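Local coordinates for nucleoside diphosphate kinase family protein (Babesia bovis, PDB 3JS9) that probably transfers a phosphate group between nucleoside triphosphates and nucleoside diphosphates through a phosphohistidine intermediate, with magnesium as cofactor, at residues A[10-15]-A[123-128]. Residues are numbered along the deposited sequence; the frame is centred on the assembly and turned at random.
Sequences ERTYIM and HASSSA. With SO4 (sulfate ion), chain G.
With CG anti to the backbone N in both Tyr13 (chi1 175°) and His123 (chi1 158°), the two rings are swung to the same side of the sheet and meet rim to rim, neither lying over the other. Tyr13 CD2 stops 3.8 Å from His123 CD2, and the ring planes are turned 41° apart. In Ser125 the hydroxyl is instead anti to the carbonyl carbon, which carries OG back to the partner strand, where it accepts the N-H of Tyr13 at 3.1 Å.

The backbones illustrate how an antiparallel pair can hand over from main-chain to side-chain bonding. Met15 and His123 form a hydrogen-bonded pair, with Met15 N to His123 O at 2.8 Å and a return bond from His123 N to Met15 O. Ile14 and Ala124 make the next, non-hydrogen-bonded pair, and on their face Ile14 CD1 packs 3.5 Å from Ala124 CB. Beyond it strand 122-124 ends: Ser125 N gives Tyr13 O just a weak bond, and a water links Thr12 OG1 to Ser125 O.

His123, the predicted phosphohistidine, directs ND1 to a sulfate whose O1 lies 3.0 Å from ND1, at the ring edge. Lys17 and Tyr57 also bind this ion, which probably marks a phosphate position. On the other ring nitrogen, NE2 bonds Glu134, and the same carboxylate oxygen is shared with Ser125 OG, tying the imidazole's orientation to the strand end.

Strand 122-124 is the outermost strand on this side of the four-stranded antiparallel sheet of the ferredoxin-like fold, as in other nucleoside diphosphate kinases, while strand 78-85 flanks 10-16 on its other edge. Helix 128-138 covers the Tyr13 and Met15 face, with Trp138 stacked on Tyr13, and helix 88-96 packs against Thr12 and Ala124.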
loop_
_atom_site.group_PDB
_atom_site.type_symbol
_atom_site.label_atom_id
_atom_site.label_comp_id
_atom_site.label_asym_id
_atom_site.label_seq_id
_atom_site.Cartn_x
_atom_site.Cartn_y
_atom_site.Cartn_z
ATOM N N GLU A 10 25.753 5.382 -12.689
ATOM C CA GLU A 10 26.363 4.311 -11.930
ATOM C C GLU A 10 25.505 3.068 -11.996
ATOM O O GLU A 10 24.350 3.116 -12.414
ATOM C CB GLU A 10 26.540 4.742 -10.454
ATOM C CG GLU A 10 27.588 5.824 -10.184
ATOM C CD GLU A 10 27.525 6.429 -8.768
ATOM O OE1 GLU A 10 26.773 5.957 -7.879
ATOM O OE2 GLU A 10 28.243 7.415 -8.537
ATOM N N ARG A 11 26.069 1.952 -11.562
ATOM C CA ARG A 11 25.299 0.754 -11.323
ATOM C C ARG A 11 25.657 0.261 -9.944
ATOM O O ARG A 11 26.849 0.259 -9.585
ATOM C CB ARG A 11 25.664 -0.321 -12.326
ATOM C CG ARG A 11 25.072 -0.070 -13.666
ATOM C CD ARG A 11 25.625 -0.998 -14.735
ATOM N NE ARG A 11 24.916 -0.754 -15.985
ATOM C CZ ARG A 11 25.005 -1.509 -17.074
ATOM N NH1 ARG A 11 25.774 -2.605 -17.081
ATOM N NH2 ARG A 11 24.297 -1.175 -18.147
ATOM N N THR A 12 24.654 -0.203 -9.192
ATOM C CA THR A 12 24.887 -0.704 -7.862
ATOM C C THR A 12 24.349 -2.124 -7.681
ATOM O O THR A 12 23.363 -2.533 -8.318
ATOM C CB THR A 12 24.317 0.250 -6.789
ATOM O OG1 THR A 12 24.804 -0.164 -5.509
ATOM C CG2 THR A 12 22.769 0.271 -6.772
ATOM N N TYR A 13 25.001 -2.891 -6.820
ATOM C CA TYR A 13 24.560 -4.240 -6.606
ATOM C C TYR A 13 23.690 -4.252 -5.354
ATOM O O TYR A 13 24.104 -3.760 -4.289
ATOM C CB TYR A 13 25.751 -5.180 -6.496
ATOM C CG TYR A 13 25.326 -6.576 -6.146
ATOM C CD1 TYR A 13 24.609 -7.342 -7.057
ATOM C CD2 TYR A 13 25.594 -7.120 -4.874
ATOM C CE1 TYR A 13 24.162 -8.626 -6.726
ATOM C CE2 TYR A 13 25.159 -8.403 -4.538
ATOM C CZ TYR A 13 24.445 -9.150 -5.474
ATOM O OH TYR A 13 23.999 -10.421 -5.160
ATOM N N ILE A 14 22.475 -4.777 -5.487
ATOM C CA ILE A 14 21.535 -4.832 -4.366
ATOM C C ILE A 14 21.140 -6.319 -4.168
ATOM O O ILE A 14 20.780 -7.002 -5.135
ATOM C CB ILE A 14 20.240 -3.926 -4.626
ATOM C CG1 ILE A 14 20.576 -2.467 -5.012
ATOM C CG2 ILE A 14 19.183 -4.034 -3.478
ATOM C CD1 ILE A 14 21.172 -1.515 -3.910
ATOM N N MET A 15 21.163 -6.800 -2.923
ATOM C CA MET A 15 20.906 -8.205 -2.687
ATOM C C MET A 15 19.967 -8.472 -1.501
ATOM O O MET A 15 20.258 -8.127 -0.338
ATOM C CB MET A 15 22.228 -8.967 -2.523
ATOM C CG MET A 15 22.037 -10.472 -2.304
ATOM S SD MET A 15 23.559 -11.471 -2.161
ATOM C CE MET A 15 24.422 -10.562 -0.843
ATOM N N HIS A 123 21.382 -6.195 1.141
ATOM C CA HIS A 123 22.706 -5.603 0.967
ATOM C C HIS A 123 22.622 -4.545 -0.119
ATOM O O HIS A 123 21.980 -4.776 -1.153
ATOM C CB HIS A 123 23.768 -6.672 0.571
ATOM C CG HIS A 123 24.966 -6.087 -0.115
ATOM N ND1 HIS A 123 26.094 -5.690 0.570
ATOM C CD2 HIS A 123 25.167 -5.724 -1.407
ATOM C CE1 HIS A 123 26.951 -5.133 -0.273
ATOM N NE2 HIS A 123 26.416 -5.151 -1.479
ATOM N N ALA A 124 23.287 -3.418 0.086
ATOM C CA ALA A 124 23.512 -2.463 -1.013
ATOM C C ALA A 124 24.976 -2.169 -1.131
ATOM O O ALA A 124 25.662 -2.148 -0.144
ATOM C CB ALA A 124 22.720 -1.146 -0.799
ATOM N N SER A 125 25.466 -1.914 -2.335
ATOM C CA SER A 125 26.899 -1.622 -2.530
ATOM C C SER A 125 27.259 -0.388 -1.727
ATOM O O SER A 125 26.476 0.568 -1.658
ATOM C CB SER A 125 27.244 -1.366 -4.012
ATOM O OG SER A 125 27.212 -2.559 -4.743
ATOM N N SER A 126 28.463 -0.398 -1.179
ATOM C CA SER A 126 28.921 0.678 -0.329
ATOM C C SER A 126 29.626 1.859 -1.045
ATOM O O SER A 126 29.587 2.999 -0.573
ATOM C CB SER A 126 29.877 0.089 0.687
ATOM O OG SER A 126 29.677 0.759 1.888
ATOM N N SER A 127 30.287 1.570 -2.161
ATOM C CA SER A 127 31.167 2.525 -2.818
ATOM C C SER A 127 31.281 2.130 -4.284
ATOM O O SER A 127 30.902 1.008 -4.645
ATOM C CB SER A 127 32.576 2.491 -2.170
ATOM O OG SER A 127 33.169 1.202 -2.344
ATOM N N ALA A 128 31.824 3.034 -5.104
ATOM C CA ALA A 128 32.080 2.759 -6.529
ATOM C C ALA A 128 32.956 1.508 -6.724
ATOM O O ALA A 128 32.668 0.659 -7.566
ATOM C CB ALA A 128 32.701 3.991 -7.224
HETATM S S SO4 G . 26.208 -6.462 4.042
HETATM O O1 SO4 G . 25.916 -5.136 3.477
HETATM O O2 SO4 G . 27.528 -6.419 4.627
HETATM O O3 SO4 G . 26.189 -7.605 3.113
HETATM O O4 SO4 G . 25.202 -6.656 5.054
HETATM O O HOH W 1 24.140 1.087 -3.182
#